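Local coordinates for hexapeptide transferase family protein (Anaplasma phagocytophilum, PDB 3IXC), which probably acts as a transferase, a metal-binding trimeric protein of the left-handed beta-helix family related to gamma-class carbonic anhydrases, at residues E135-R147 with V151-K163. Sequence-based numbering, arbitrary orientation. Where two conformers were deposited one is given.
Sequences EGSMLAAGSLLTR and VKSGELWAGRPAK
With CG beside the backbone N (chi1 -53°), the chain of Arg-160 runs extended through chi2 and bends at chi3 (80°), which sets one face of its guanidinium toward Leu-144 CB. In the plane of that group, NH1 donates to Gly-142 O at 2.9 Å, arriving from above the carbonyl plane. The acceptor belongs to a type II turn, Ala-140 to Ser-143, where glycine suits the positive phi of Gly-142; Ser-143 OG closes the turn on Ala-140 O (2.6 Å).

Met-138 and Leu-156, both with CG anti to the backbone N, run side by side, and Met-138 CE reaches Leu-156 CD1 at 3.7 Å. Between the two strands the backbone pairs in parallel: Met-138 N binds Glu-155 O, Trp-157 N binds Met-138 O, and Ala-140 N binds Trp-157 O. On the face that carries Leu-139 and Trp-157, buried Leu-139 and Leu-145 fill the inside of the coil: Leu-145 CD1 meets Trp-157 CE3 obliquely at 3.6 Å, while Leu-139 CD1 touches Ala-162 CB, a methyl small enough to fit beside it. Val-151 CG2 lies over the rim of one indole face, Lys-163 C over that of the opposite one. Glu-155 OE1 helps hold the ring's rotation by accepting a hydrogen bond from Trp-157 NE1 (2.9 Å); Lys-152 N reaches it from the opposite face of the carboxylate plane.

The cis peptide before Pro-161 lies in the reversal, after which Lys-163 pairs antiparallel with Ala-158, while Ala-162 N donates to Leu-144 O (2.8 Å). The contact thus stacks the last coils of a left-handed beta-helix and ends the parallel ladder. Arg-160 NH2 bonds weakly to Gly-142 O of a neighbouring subunit and lies close to that subunit's Arg-160 NH1; the Gly-142 carbonyls probably offset these like charges, although buried NE lacks a partner, probably at some energetic cost.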
ATOM      1  N   GLU A 135      12.585  20.547   9.596  1.00 10.36           N
ATOM      2  CA  GLU A 135      11.354  21.065  10.182  1.00 10.81           C
ATOM      3  C   GLU A 135      10.563  21.857   9.135  1.00 10.62           C
ATOM      4  O   GLU A 135      11.135  22.647   8.387  1.00 10.32           O
ATOM      5  CB  GLU A 135      11.700  21.946  11.395  1.00 11.46           C
ATOM      6  CG  GLU A 135      10.546  22.762  11.977  1.00 15.79           C
ATOM      7  CD  GLU A 135      10.223  24.027  11.184  1.00 18.24           C
ATOM      8  OE1 GLU A 135      11.161  24.717  10.713  1.00 22.17           O
ATOM      9  OE2 GLU A 135       9.021  24.336  11.045  1.00 21.43           O
ATOM     10  N   GLY A 136       9.252  21.636   9.074  1.00  9.62           N
ATOM     11  CA  GLY A 136       8.390  22.482   8.246  1.00  9.37           C
ATOM     12  C   GLY A 136       8.662  22.416   6.753  1.00  9.50           C
ATOM     13  O   GLY A 136       8.631  23.438   6.062  1.00  8.95           O
ATOM     14  N   SER A 137       8.923  21.206   6.268  1.00  9.34           N
ATOM     15  CA  SER A 137       9.138  20.934   4.846  1.00  9.27           C
ATOM     16  C   SER A 137       8.067  19.966   4.346  1.00  9.46           C
ATOM     17  O   SER A 137       7.366  19.343   5.146  1.00  9.40           O
ATOM     18  CB  SER A 137      10.540  20.357   4.611  1.00  9.43           C
ATOM     19  OG  SER A 137      10.705  19.112   5.280  1.00 10.68           O
ATOM     20  N   MET A 138       7.941  19.836   3.027  1.00  8.86           N
ATOM     21  CA  MET A 138       6.862  19.029   2.463  1.00  8.81           C
ATOM     22  C   MET A 138       7.271  18.240   1.232  1.00  8.84           C
ATOM     23  O   MET A 138       8.066  18.713   0.420  1.00  8.82           O
ATOM     24  CB  MET A 138       5.652  19.911   2.129  1.00  9.45           C
ATOM     25  CG  MET A 138       4.453  19.126   1.617  1.00  9.97           C
ATOM     26  SD  MET A 138       2.890  20.010   1.718  1.00 17.68           S
ATOM     27  CE  MET A 138       3.145  21.279   0.555  1.00 12.67           C
ATOM     28  N   LEU A 139       6.708  17.035   1.131  1.00  8.59           N
ATOM     29  CA  LEU A 139       6.848  16.191  -0.034  0.50  8.70           C
ATOM     30  C   LEU A 139       5.460  16.044  -0.660  1.00  8.81           C
ATOM     31  O   LEU A 139       4.492  15.726   0.044  1.00  9.51           O
ATOM     32  CB  LEU A 139       7.394  14.836   0.415  0.50  8.82           C
ATOM     33  CG  LEU A 139       8.056  13.894  -0.579  0.50  8.12           C
ATOM     34  CD1 LEU A 139       9.228  14.566  -1.276  0.50  7.28           C
ATOM     35  CD2 LEU A 139       8.500  12.638   0.159  0.50  7.40           C
ATOM     36  N   ALA A 140       5.358  16.285  -1.967  1.00  8.13           N
ATOM     37  CA  ALA A 140       4.086  16.117  -2.678  1.00  8.45           C
ATOM     38  C   ALA A 140       3.657  14.656  -2.663  1.00  8.42           C
ATOM     39  O   ALA A 140       4.501  13.758  -2.548  1.00  8.91           O
ATOM     40  CB  ALA A 140       4.215  16.581  -4.112  1.00  8.37           C
ATOM     41  N   ALA A 141       2.353  14.426  -2.816  1.00  8.78           N
ATOM     42  CA  ALA A 141       1.827  13.070  -2.989  1.00  8.57           C
ATOM     43  C   ALA A 141       2.610  12.318  -4.062  1.00  8.36           C
ATOM     44  O   ALA A 141       2.985  12.889  -5.091  1.00  8.83           O
ATOM     45  CB  ALA A 141       0.357  13.112  -3.359  1.00  8.87           C
ATOM     46  N   GLY A 142       2.866  11.040  -3.799  1.00  8.77           N
ATOM     47  CA  GLY A 142       3.462  10.155  -4.799  1.00  9.13           C
ATOM     48  C   GLY A 142       4.938  10.380  -5.055  1.00  9.26           C
ATOM     49  O   GLY A 142       5.454   9.947  -6.086  1.00 10.29           O
ATOM     50  N   SER A 143       5.624  11.042  -4.124  1.00  9.19           N
ATOM     51  CA  SER A 143       7.052  11.312  -4.296  1.00  9.39           C
ATOM     52  C   SER A 143       7.919  10.125  -3.905  1.00  9.34           C
ATOM     53  O   SER A 143       7.498   9.272  -3.123  1.00  9.78           O
ATOM     54  CB  SER A 143       7.487  12.499  -3.449  1.00  9.78           C
ATOM     55  OG  SER A 143       6.807  13.685  -3.818  1.00 10.60           O
ATOM     56  N   LEU A 144       9.128  10.096  -4.462  1.00  8.77           N
ATOM     57  CA  LEU A 144      10.145   9.112  -4.098  0.50  8.96           C
ATOM     58  C   LEU A 144      11.399   9.872  -3.686  1.00  8.74           C
ATOM     59  O   LEU A 144      12.171  10.318  -4.549  1.00  9.09           O
ATOM     60  CB  LEU A 144      10.434   8.178  -5.281  0.50  8.96           C
ATOM     61  CG  LEU A 144      11.642   7.233  -5.189  0.50  9.36           C
ATOM     62  CD1 LEU A 144      11.516   6.308  -3.994  0.50  9.68           C
ATOM     63  CD2 LEU A 144      11.820   6.433  -6.471  0.50  9.78           C
ATOM     64  N   LEU A 145      11.588  10.046  -2.379  1.00  8.96           N
ATOM     65  CA  LEU A 145      12.741  10.786  -1.862  1.00  8.71           C
ATOM     66  C   LEU A 145      13.885   9.810  -1.644  1.00  9.45           C
ATOM     67  O   LEU A 145      13.815   8.945  -0.766  1.00  9.21           O
ATOM     68  CB  LEU A 145      12.384  11.518  -0.558  1.00  9.20           C
ATOM     69  CG  LEU A 145      13.464  12.458   0.008  1.00  8.88           C
ATOM     70  CD1 LEU A 145      13.788  13.585  -0.972  1.00 10.49           C
ATOM     71  CD2 LEU A 145      13.026  13.035   1.351  1.00 11.08           C
ATOM     72  N   THR A 146      14.930   9.943  -2.457  1.00  9.79           N
ATOM     73  CA  THR A 146      15.978   8.918  -2.534  1.00 10.46           C
ATOM     74  C   THR A 146      17.010   9.050  -1.411  1.00 10.66           C
ATOM     75  O   THR A 146      16.987  10.028  -0.653  1.00 10.45           O
ATOM     76  CB  THR A 146      16.642   8.898  -3.927  1.00 10.63           C
ATOM     77  OG1 THR A 146      17.200  10.188  -4.213  1.00 11.58           O
ATOM     78  CG2 THR A 146      15.605   8.553  -4.996  1.00 11.26           C
ATOM     79  N   ARG A 147      17.904   8.063  -1.314  1.00 10.87           N
ATOM     80  CA  ARG A 147      18.792   7.966  -0.162  0.50 10.98           C
ATOM     81  C   ARG A 147      19.641   9.221   0.053  1.00 10.83           C
ATOM     82  O   ARG A 147      20.260   9.749  -0.873  1.00 11.41           O
ATOM     83  CB  ARG A 147      19.657   6.700  -0.226  0.50 11.00           C
ATOM     84  CG  ARG A 147      18.887   5.413   0.084  0.50 11.74           C
ATOM     85  CD  ARG A 147      19.826   4.218   0.204  0.50 12.65           C
ATOM     86  NE  ARG A 147      19.123   2.990   0.577  0.50 13.23           N
ATOM     87  CZ  ARG A 147      19.720   1.817   0.763  0.50 14.61           C
ATOM     88  NH1 ARG A 147      21.033   1.708   0.608  0.50 15.47           N
ATOM     89  NH2 ARG A 147      19.008   0.751   1.100  0.50 14.60           N
ATOM     90  N   VAL A 151      15.492  17.629   2.333  1.00 11.37           N
ATOM     91  CA  VAL A 151      14.462  18.626   2.020  1.00 11.14           C
ATOM     92  C   VAL A 151      14.579  19.720   3.084  1.00 10.96           C
ATOM     93  O   VAL A 151      14.404  19.458   4.272  1.00 10.77           O
ATOM     94  CB  VAL A 151      13.037  18.018   2.028  1.00 11.36           C
ATOM     95  CG1 VAL A 151      11.995  19.056   1.605  1.00 11.21           C
ATOM     96  CG2 VAL A 151      12.958  16.772   1.113  1.00 11.36           C
ATOM     97  N   LYS A 152      14.888  20.944   2.662  1.00 10.48           N
ATOM     98  CA  LYS A 152      15.122  22.025   3.625  1.00 10.38           C
ATOM     99  C   LYS A 152      13.813  22.666   4.069  1.00  9.98           C
ATOM    100  O   LYS A 152      12.796  22.575   3.370  1.00  9.89           O
ATOM    101  CB  LYS A 152      16.075  23.073   3.059  1.00 10.80           C
ATOM    102  CG  LYS A 152      17.490  22.553   2.836  1.00 12.35           C
ATOM    103  CD  LYS A 152      18.387  23.634   2.257  1.00 16.07           C
ATOM    104  CE  LYS A 152      19.793  23.107   2.034  1.00 18.02           C
ATOM    105  NZ  LYS A 152      20.664  24.100   1.343  1.00 20.79           N
ATOM    106  N   SER A 153      13.845  23.306   5.236  1.00  9.75           N
ATOM    107  CA  SER A 153      12.670  23.973   5.794  1.00  9.81           C
ATOM    108  C   SER A 153      12.029  24.927   4.800  1.00  9.69           C
ATOM    109  O   SER A 153      12.719  25.725   4.152  1.00  9.56           O
ATOM    110  CB  SER A 153      13.042  24.730   7.070  1.00  9.65           C
ATOM    111  OG  SER A 153      13.511  23.833   8.064  1.00 10.28           O
ATOM    112  N   GLY A 154      10.706  24.831   4.685  1.00  9.21           N
ATOM    113  CA  GLY A 154       9.939  25.691   3.802  1.00  9.23           C
ATOM    114  C   GLY A 154       9.863  25.211   2.365  1.00  9.08           C
ATOM    115  O   GLY A 154       9.094  25.759   1.579  1.00  9.41           O
ATOM    116  N   GLU A 155      10.655  24.194   2.021  1.00  8.86           N
ATOM    117  CA  GLU A 155      10.660  23.670   0.652  1.00  8.76           C
ATOM    118  C   GLU A 155       9.582  22.621   0.405  1.00  8.63           C
ATOM    119  O   GLU A 155       9.237  21.836   1.294  1.00  8.88           O
ATOM    120  CB  GLU A 155      12.018  23.071   0.281  1.00  8.91           C
ATOM    121  CG  GLU A 155      13.176  24.048   0.384  1.00  8.72           C
ATOM    122  CD  GLU A 155      14.513  23.458  -0.061  1.00 10.00           C
ATOM    123  OE1 GLU A 155      14.652  22.217  -0.118  1.00  9.99           O
ATOM    124  OE2 GLU A 155      15.432  24.258  -0.342  1.00 10.04           O
ATOM    125  N   LEU A 156       9.090  22.619  -0.833  1.00  8.10           N
ATOM    126  CA  LEU A 156       8.240  21.565  -1.358  1.00  8.52           C
ATOM    127  C   LEU A 156       9.035  20.800  -2.418  1.00  8.72           C
ATOM    128  O   LEU A 156       9.540  21.388  -3.375  1.00  8.79           O
ATOM    129  CB  LEU A 156       6.953  22.143  -1.967  1.00  8.34           C
ATOM    130  CG  LEU A 156       6.064  21.164  -2.756  1.00  8.51           C
ATOM    131  CD1 LEU A 156       5.560  20.001  -1.892  1.00 10.24           C
ATOM    132  CD2 LEU A 156       4.895  21.922  -3.385  1.00  9.93           C
ATOM    133  N   TRP A 157       9.166  19.493  -2.215  1.00  9.20           N
ATOM    134  CA  TRP A 157       9.786  18.617  -3.206  1.00  9.19           C
ATOM    135  C   TRP A 157       8.707  17.721  -3.794  1.00  9.49           C
ATOM    136  O   TRP A 157       7.673  17.464  -3.156  1.00  9.64           O
ATOM    137  CB  TRP A 157      10.871  17.758  -2.552  1.00  9.51           C
ATOM    138  CG  TRP A 157      12.184  18.463  -2.309  1.00  8.92           C
ATOM    139  CD1 TRP A 157      12.374  19.745  -1.862  1.00  9.32           C
ATOM    140  CD2 TRP A 157      13.486  17.890  -2.455  1.00  9.72           C
ATOM    141  NE1 TRP A 157      13.718  20.007  -1.735  1.00  9.33           N
ATOM    142  CE2 TRP A 157      14.424  18.886  -2.099  1.00 10.72           C
ATOM    143  CE3 TRP A 157      13.953  16.631  -2.866  1.00 10.10           C
ATOM    144  CZ2 TRP A 157      15.805  18.664  -2.140  1.00 11.09           C
ATOM    145  CZ3 TRP A 157      15.334  16.410  -2.908  1.00 11.54           C
ATOM    146  CH2 TRP A 157      16.239  17.425  -2.547  1.00 10.37           C
ATOM    147  N   ALA A 158       8.948  17.255  -5.016  1.00  9.00           N
ATOM    148  CA  ALA A 158       7.985  16.422  -5.732  1.00  8.95           C
ATOM    149  C   ALA A 158       8.698  15.588  -6.769  1.00  9.14           C
ATOM    150  O   ALA A 158       9.805  15.932  -7.212  1.00  9.47           O
ATOM    151  CB  ALA A 158       6.922  17.293  -6.410  1.00  9.39           C
ATOM    152  N   GLY A 159       8.048  14.497  -7.161  1.00  9.27           N
ATOM    153  CA  GLY A 159       8.531  13.682  -8.271  1.00  8.87           C
ATOM    154  C   GLY A 159       9.201  12.391  -7.858  1.00  9.18           C
ATOM    155  O   GLY A 159       9.296  12.064  -6.666  1.00  8.89           O
ATOM    156  N   ARG A 160       9.640  11.654  -8.879  1.00  9.16           N
ATOM    157  CA  ARG A 160      10.330  10.382  -8.701  0.50  9.52           C
ATOM    158  C   ARG A 160      11.495  10.323  -9.688  1.00  9.60           C
ATOM    159  O   ARG A 160      11.287  10.113 -10.888  1.00 10.16           O
ATOM    160  CB  ARG A 160       9.383   9.207  -8.953  0.50  9.32           C
ATOM    161  CG  ARG A 160       8.090   9.247  -8.161  0.50  9.83           C
ATOM    162  CD  ARG A 160       7.108   8.256  -8.734  0.50 10.58           C
ATOM    163  NE  ARG A 160       7.388   6.902  -8.278  0.50 10.75           N
ATOM    164  CZ  ARG A 160       6.951   6.418  -7.122  0.50 10.81           C
ATOM    165  NH1 ARG A 160       6.232   7.186  -6.323  0.50  8.52           N
ATOM    166  NH2 ARG A 160       7.231   5.178  -6.767  0.50  9.81           N
ATOM    167  N   PRO A 161      12.736  10.549  -9.198  1.00  9.81           N
ATOM    168  CA  PRO A 161      13.159  10.909  -7.840  1.00  9.82           C
ATOM    169  C   PRO A 161      12.684  12.307  -7.490  1.00  9.42           C
ATOM    170  O   PRO A 161      12.629  13.184  -8.370  1.00  9.47           O
ATOM    171  CB  PRO A 161      14.688  10.891  -7.931  1.00  9.76           C
ATOM    172  CG  PRO A 161      14.977  11.179  -9.353  1.00 11.01           C
ATOM    173  CD  PRO A 161      13.893  10.468 -10.111  1.00 10.34           C
ATOM    174  N   ALA A 162      12.309  12.498  -6.229  1.00  9.12           N
ATOM    175  CA  ALA A 162      11.871  13.801  -5.753  1.00  9.08           C
ATOM    176  C   ALA A 162      12.999  14.814  -5.873  1.00  9.39           C
ATOM    177  O   ALA A 162      14.168  14.494  -5.612  1.00  9.05           O
ATOM    178  CB  ALA A 162      11.397  13.709  -4.313  1.00  9.24           C
ATOM    179  N   LYS A 163      12.636  16.016  -6.309  1.00  9.12           N
ATOM    180  CA  LYS A 163      13.560  17.145  -6.419  0.50  9.36           C
ATOM    181  C   LYS A 163      12.853  18.412  -5.947  1.00  9.33           C
ATOM    182  O   LYS A 163      11.620  18.463  -5.911  1.00  9.37           O
ATOM    183  CB  LYS A 163      14.035  17.327  -7.868  0.50  9.57           C
ATOM    184  CG  LYS A 163      14.937  16.217  -8.405  0.50  9.88           C
ATOM    185  CD  LYS A 163      15.419  16.536  -9.811  0.50 11.73           C
ATOM    186  CE  LYS A 163      16.611  15.676 -10.207  0.50 13.15           C
ATOM    187  NZ  LYS A 163      17.303  16.221 -11.412  0.50 14.20           N
TER
HETATM  188  O   HOH W   1       5.287  13.648  -6.787  1.00 14.83           O
HETATM  189  O   HOH W   2      15.064  12.254  -4.303  1.00 10.80           O